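Local coordinates for protein malonyl-CoA decarboxylase (Rhodopseudomonas palustris, PDB 4KSA) that probably catalyses the decarboxylation of malonyl-CoA and binds a magnesium ion, at residues D213-G218 with R294-V299; A263-I268 with F283-V288. One frame throughout, in Å; residues are numbered along the deposited sequence.

Contact 1 of 2, residues D213-G218 with R294-V299; sequences DRRCYG and RELPNV
Arg215 reaches from its strand to Glu295, at the end of a helix, and grips the carboxylate side-on in a salt bridge. Two of its nitrogens converge on one oxygen: NE lies 3.1 Å and NH2 3.0 Å from OE1 of Glu295, and both bonds are bent. NE also makes a weak bond to OE2 of Glu295 at 3.4 Å. Guanidinium and carboxylate are nearly coplanar, 14° apart. OE1 takes NE on its syn lone pair, while NH2 comes from the same syn side but somewhat out of the carboxylate plane. Around the salt bridge the contacts are looser. Tyr217 OH stands 3.9 Å from Glu295 OE2, and Leu296 CD1 approaches Arg215 NH2 at 4.1 Å.

Each partner is aimed by its own chain. Glu295 carries CG anti to its backbone N (chi1 170°) and stays extended beyond it, pushing the acid out toward the strand, whereas the arginine chain is bent at chi2. The remaining guanidinium nitrogen is tied back to its own strand, NH1 of Arg215 giving a hydrogen bond to Arg214 O at 3.2 Å, and this restrains rotation of the whole group. Arg177 lies close to the pair; its weak, long ion pair with Glu295 probably adds to the positive field around the acid.

Leu296 is where the chain leaves the helix, entering a type I turn that ends at Val299. The salt bridge thus fastens the C-terminal end of helix 284-295 to the mixed sheet of the C-terminal domain, whose family is grouped with the acetyltransferases. It does so at strand 214-220, between strands 174-178 and 230-237, while Tyr217 packs farther back along the same helix on Glu291 and Ile292.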
loop_
_atom_site.group_PDB
_atom_site.type_symbol
_atom_site.label_atom_id
_atom_site.label_comp_id
_atom_site.label_asym_id
_atom_site.label_seq_id
_atom_site.Cartn_x
_atom_site.Cartn_y
_atom_site.Cartn_z
ATOM N N ASP A 213 -12.032 -3.635 25.441
ATOM C CA ASP A 213 -13.314 -4.310 25.296
ATOM C C ASP A 213 -14.289 -3.456 24.479
ATOM O O ASP A 213 -15.497 -3.707 24.453
ATOM C CB ASP A 213 -13.889 -4.673 26.677
ATOM C CG ASP A 213 -14.363 -3.465 27.466
ATOM O OD1 ASP A 213 -13.728 -2.392 27.362
ATOM O OD2 ASP A 213 -15.367 -3.603 28.209
ATOM N N ARG A 214 -13.739 -2.448 23.803
ATOM C CA ARG A 214 -14.504 -1.543 22.942
ATOM C C ARG A 214 -13.863 -1.546 21.552
ATOM O O ARG A 214 -12.647 -1.600 21.435
ATOM C CB ARG A 214 -14.502 -0.125 23.516
ATOM C CG ARG A 214 -15.300 0.031 24.796
ATOM C CD ARG A 214 -16.802 0.091 24.527
ATOM N NE ARG A 214 -17.590 -0.104 25.746
ATOM C CZ ARG A 214 -17.767 -1.282 26.339
ATOM N NH1 ARG A 214 -18.492 -1.373 27.442
ATOM N NH2 ARG A 214 -17.231 -2.379 25.821
ATOM N N ARG A 215 -14.692 -1.507 20.510
ATOM C CA ARG A 215 -14.226 -1.508 19.123
ATOM C C ARG A 215 -15.258 -0.877 18.214
ATOM O O ARG A 215 -16.390 -1.338 18.180
ATOM C CB ARG A 215 -14.017 -2.934 18.618
ATOM C CG ARG A 215 -12.935 -3.696 19.298
ATOM C CD ARG A 215 -11.792 -3.972 18.349
ATOM N NE ARG A 215 -10.909 -5.007 18.876
ATOM C CZ ARG A 215 -10.381 -4.986 20.099
ATOM N NH1 ARG A 215 -10.645 -3.978 20.925
ATOM N NH2 ARG A 215 -9.595 -5.981 20.502
ATOM N N CYS A 216 -14.893 0.162 17.472
ATOM C CA CYS A 216 -15.852 0.752 16.538
ATOM C C CYS A 216 -15.319 0.663 15.127
ATOM O O CYS A 216 -14.111 0.707 14.892
ATOM C CB CYS A 216 -16.169 2.196 16.886
ATOM S SG CYS A 216 -14.782 3.037 17.555
ATOM N N TYR A 217 -16.237 0.515 14.190
ATOM C CA TYR A 217 -15.885 0.379 12.800
ATOM C C TYR A 217 -16.495 1.481 11.952
ATOM O O TYR A 217 -17.384 2.227 12.395
ATOM C CB TYR A 217 -16.341 -0.986 12.321
ATOM C CG TYR A 217 -15.689 -2.091 13.112
ATOM C CD1 TYR A 217 -14.434 -2.581 12.750
ATOM C CD2 TYR A 217 -16.276 -2.586 14.281
ATOM C CE1 TYR A 217 -13.777 -3.527 13.529
ATOM C CE2 TYR A 217 -15.616 -3.537 15.071
ATOM C CZ TYR A 217 -14.365 -3.998 14.688
ATOM O OH TYR A 217 -13.676 -4.902 15.466
ATOM N N GLY A 218 -15.988 1.599 10.729
ATOM C CA GLY A 218 -16.494 2.605 9.830
ATOM C C GLY A 218 -16.606 2.052 8.434
ATOM O O GLY A 218 -15.861 1.149 8.057
ATOM N N ARG A 294 -12.638 -12.971 12.791
ATOM C CA ARG A 294 -11.292 -13.321 12.367
ATOM C C ARG A 294 -10.224 -12.703 13.264
ATOM O O ARG A 294 -9.131 -13.251 13.402
ATOM C CB ARG A 294 -11.060 -12.932 10.909
ATOM C CG ARG A 294 -10.675 -11.501 10.698
ATOM C CD ARG A 294 -9.913 -11.355 9.393
ATOM N NE ARG A 294 -9.574 -9.962 9.133
ATOM C CZ ARG A 294 -8.869 -9.195 9.961
ATOM N NH1 ARG A 294 -8.420 -9.688 11.113
ATOM N NH2 ARG A 294 -8.619 -7.927 9.638
ATOM N N GLU A 295 -10.523 -11.564 13.873
ATOM C CA GLU A 295 -9.548 -10.960 14.768
ATOM C C GLU A 295 -9.590 -11.670 16.127
ATOM O O GLU A 295 -8.543 -11.988 16.697
ATOM C CB GLU A 295 -9.813 -9.468 14.986
ATOM C CG GLU A 295 -8.942 -8.896 16.103
ATOM C CD GLU A 295 -9.519 -7.664 16.771
ATOM O OE1 GLU A 295 -8.997 -7.280 17.843
ATOM O OE2 GLU A 295 -10.482 -7.072 16.233
ATOM N N LEU A 296 -10.801 -11.905 16.643
ATOM C CA LEU A 296 -10.993 -12.566 17.942
ATOM C C LEU A 296 -11.919 -13.774 17.816
ATOM O O LEU A 296 -13.111 -13.681 18.109
ATOM C CB LEU A 296 -11.607 -11.595 18.954
ATOM C CG LEU A 296 -10.972 -10.224 19.190
ATOM C CD1 LEU A 296 -11.862 -9.411 20.117
ATOM C CD2 LEU A 296 -9.588 -10.382 19.778
ATOM N N PRO A 297 -11.379 -14.927 17.389
ATOM C CA PRO A 297 -12.182 -16.151 17.228
ATOM C C PRO A 297 -12.788 -16.630 18.538
ATOM O O PRO A 297 -13.571 -17.582 18.559
ATOM C CB PRO A 297 -11.180 -17.148 16.652
ATOM C CG PRO A 297 -9.870 -16.690 17.259
ATOM C CD PRO A 297 -9.952 -15.187 17.114
ATOM N N ASN A 298 -12.408 -15.952 19.621
ATOM C CA ASN A 298 -12.877 -16.243 20.973
ATOM C C ASN A 298 -14.250 -15.630 21.257
ATOM O O ASN A 298 -14.657 -15.517 22.417
ATOM C CB ASN A 298 -11.861 -15.708 21.990
ATOM C CG ASN A 298 -11.501 -14.248 21.743
ATOM O OD1 ASN A 298 -11.016 -13.895 20.666
ATOM N ND2 ASN A 298 -11.733 -13.395 22.741
ATOM N N VAL A 299 -14.955 -15.241 20.194
ATOM C CA VAL A 299 -16.279 -14.627 20.293
ATOM C C VAL A 299 -17.273 -15.428 19.457
ATOM O O VAL A 299 -17.193 -15.425 18.232
ATOM C CB VAL A 299 -16.228 -13.173 19.782
ATOM C CG1 VAL A 299 -17.569 -12.491 19.998
ATOM C CG2 VAL A 299 -15.115 -12.415 20.496
#

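Contact 2 of 2, residues A263-I268 with F283-V288; sequences AVFYSI and FLIKQV
Strand 263-268 and the first turn of the helix at 284-288 run at 133° to one another, their axes 11.7 Å apart at closest approach, with Phe265 and Ile285 the nearest residues by CA. The space between is bridged entirely by apolar side chains. Phe265 meets two of them in different ways: Ile285 lays its CG2 methyl over one face of the ring, 4.0 Å above the plane and shifted toward the rim, whereas Val288 brings CG1 to the ring edge, 3.5 Å from Phe265 CE1. Both methyls sit anti to their backbone N, at chi1 178° in Val288, which turns them toward the phenyl group. The ring and each aliphatic chain lie alongside each other, pointing in opposite directions. The other branch of Ile285 is used as well, its CD1 meeting CD1 of Ile268 tip to tip at 3.5 Å, so this one residue touches the strand at two places.

With an alanine at Phe265, the Ile285 and Val288 methyls would probably lose the ring they rest against, opening a gap between the strand and the helix.

The packing joins the first strand and the helix of a beta-alpha-beta unit that continues into strand 301-304, parallel to 262-270 and hydrogen-bonded to it. Helix 378-385 closes in through Phe382, which touches both Ile268 and Ile285, and Val288 also packs on Phe219 of strand 214-220.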
loop_
_atom_site.group_PDB
_atom_site.type_symbol
_atom_site.label_atom_id
_atom_site.label_comp_id
_atom_site.label_asym_id
_atom_site.label_seq_id
_atom_site.Cartn_x
_atom_site.Cartn_y
_atom_site.Cartn_z
ATOM N N ALA A 263 -19.949 -10.251 21.285
ATOM C CA ALA A 263 -19.721 -8.993 20.604
ATOM C C ALA A 263 -21.078 -8.294 20.617
ATOM O O ALA A 263 -22.054 -8.817 20.068
ATOM C CB ALA A 263 -19.264 -9.248 19.173
ATOM N N VAL A 264 -21.161 -7.134 21.258
ATOM C CA VAL A 264 -22.434 -6.449 21.279
ATOM C C VAL A 264 -22.506 -5.039 20.637
ATOM O O VAL A 264 -21.939 -4.048 21.118
ATOM C CB VAL A 264 -23.003 -6.428 22.708
ATOM C CG1 VAL A 264 -21.958 -5.967 23.680
ATOM C CG2 VAL A 264 -24.224 -5.525 22.761
ATOM N N PHE A 265 -23.217 -4.984 19.518
ATOM C CA PHE A 265 -23.424 -3.754 18.781
ATOM C C PHE A 265 -24.333 -2.917 19.643
ATOM O O PHE A 265 -25.403 -3.372 20.029
ATOM C CB PHE A 265 -24.103 -4.083 17.460
ATOM C CG PHE A 265 -23.295 -4.987 16.605
ATOM C CD1 PHE A 265 -22.197 -4.497 15.912
ATOM C CD2 PHE A 265 -23.554 -6.347 16.574
ATOM C CE1 PHE A 265 -21.366 -5.345 15.213
ATOM C CE2 PHE A 265 -22.720 -7.210 15.872
ATOM C CZ PHE A 265 -21.624 -6.707 15.193
ATOM N N TYR A 266 -23.928 -1.702 19.965
ATOM C CA TYR A 266 -24.791 -0.902 20.802
ATOM C C TYR A 266 -25.008 0.483 20.243
ATOM O O TYR A 266 -25.660 1.325 20.865
ATOM C CB TYR A 266 -24.240 -0.858 22.235
ATOM C CG TYR A 266 -22.955 -0.112 22.403
ATOM C CD1 TYR A 266 -22.957 1.266 22.633
ATOM C CD2 TYR A 266 -21.727 -0.778 22.341
ATOM C CE1 TYR A 266 -21.763 1.970 22.805
ATOM C CE2 TYR A 266 -20.522 -0.080 22.508
ATOM C CZ TYR A 266 -20.553 1.293 22.742
ATOM O OH TYR A 266 -19.381 1.982 22.915
ATOM N N SER A 267 -24.462 0.701 19.049
ATOM C CA SER A 267 -24.591 1.981 18.345
ATOM C C SER A 267 -24.292 1.837 16.869
ATOM O O SER A 267 -23.219 1.378 16.500
ATOM C CB SER A 267 -23.641 3.019 18.921
ATOM O OG SER A 267 -23.853 4.265 18.286
ATOM N N ILE A 268 -25.244 2.215 16.026
ATOM C CA ILE A 268 -25.045 2.151 14.580
ATOM C C ILE A 268 -25.566 3.455 14.025
ATOM O O ILE A 268 -26.739 3.754 14.204
ATOM C CB ILE A 268 -25.825 1.013 13.943
ATOM C CG1 ILE A 268 -25.319 -0.314 14.481
ATOM C CG2 ILE A 268 -25.642 1.054 12.439
ATOM C CD1 ILE A 268 -25.864 -1.480 13.740
ATOM N N PHE A 283 -26.068 -6.409 3.797
ATOM C CA PHE A 283 -25.112 -7.229 4.515
ATOM C C PHE A 283 -23.957 -6.456 5.115
ATOM O O PHE A 283 -22.796 -6.839 5.003
ATOM C CB PHE A 283 -24.643 -8.335 3.587
ATOM C CG PHE A 283 -25.765 -9.176 3.089
ATOM C CD1 PHE A 283 -26.368 -10.109 3.926
ATOM C CD2 PHE A 283 -26.276 -8.993 1.817
ATOM C CE1 PHE A 283 -27.472 -10.852 3.500
ATOM C CE2 PHE A 283 -27.385 -9.732 1.372
ATOM C CZ PHE A 283 -27.985 -10.662 2.214
ATOM N N LEU A 284 -24.304 -5.366 5.784
ATOM C CA LEU A 284 -23.310 -4.533 6.425
ATOM C C LEU A 284 -22.826 -5.167 7.706
ATOM O O LEU A 284 -21.631 -5.355 7.892
ATOM C CB LEU A 284 -23.881 -3.144 6.728
ATOM C CG LEU A 284 -24.335 -2.259 5.567
ATOM C CD1 LEU A 284 -24.562 -0.885 6.152
ATOM C CD2 LEU A 284 -23.285 -2.189 4.448
ATOM N N ILE A 285 -23.750 -5.495 8.598
ATOM C CA ILE A 285 -23.372 -6.104 9.866
ATOM C C ILE A 285 -22.647 -7.439 9.634
ATOM O O ILE A 285 -21.773 -7.844 10.404
ATOM C CB ILE A 285 -24.616 -6.288 10.749
ATOM C CG1 ILE A 285 -25.281 -4.921 10.967
ATOM C CG2 ILE A 285 -24.230 -6.925 12.093
ATOM C CD1 ILE A 285 -24.457 -3.968 11.792
ATOM N N LYS A 286 -23.001 -8.104 8.546
ATOM C CA LYS A 286 -22.363 -9.357 8.191
ATOM C C LYS A 286 -20.851 -9.114 8.158
ATOM O O LYS A 286 -20.069 -9.811 8.811
ATOM C CB LYS A 286 -22.843 -9.794 6.815
ATOM C CG LYS A 286 -23.032 -11.268 6.657
ATOM C CD LYS A 286 -21.730 -11.999 6.497
ATOM C CE LYS A 286 -22.021 -13.388 5.971
ATOM N NZ LYS A 286 -22.898 -13.319 4.766
ATOM N N GLN A 287 -20.446 -8.096 7.412
ATOM C CA GLN A 287 -19.041 -7.776 7.303
ATOM C C GLN A 287 -18.393 -7.448 8.642
ATOM O O GLN A 287 -17.296 -7.915 8.930
ATOM C CB GLN A 287 -18.866 -6.627 6.327
ATOM C CG GLN A 287 -19.522 -6.901 4.994
ATOM C CD GLN A 287 -19.308 -5.770 4.025
ATOM O OE1 GLN A 287 -18.179 -5.497 3.613
ATOM N NE2 GLN A 287 -20.388 -5.091 3.664
ATOM N N VAL A 288 -19.062 -6.648 9.464
ATOM C CA VAL A 288 -18.510 -6.292 10.765
ATOM C C VAL A 288 -18.361 -7.526 11.644
ATOM O O VAL A 288 -17.433 -7.609 12.448
ATOM C CB VAL A 288 -19.397 -5.261 11.499
ATOM C CG1 VAL A 288 -18.821 -4.944 12.877
ATOM C CG2 VAL A 288 -19.504 -3.995 10.666
#

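Both contacts press helix 284-295 against the same mixed sheet, contact 2 at its start and contact 1 at its end, with centres about 10 Å apart. The chemistry follows the place. Contact 2, buried and nearer the centre of the chain, is purely hydrophobic; contact 1, only partly buried and with its centre about 22 Å from that of the chain, relies on charge. The two meet directly, as Tyr217 CD2 lies 3.7 Å from Val288 CG1, and Val299 CG1 is 3.5 Å from Ala263 N. The two contacts tie the helix to two different strands: 262-270 belongs to its own beta-alpha-beta unit, while 214-220 lies two places away in the sheet, beyond 230-237.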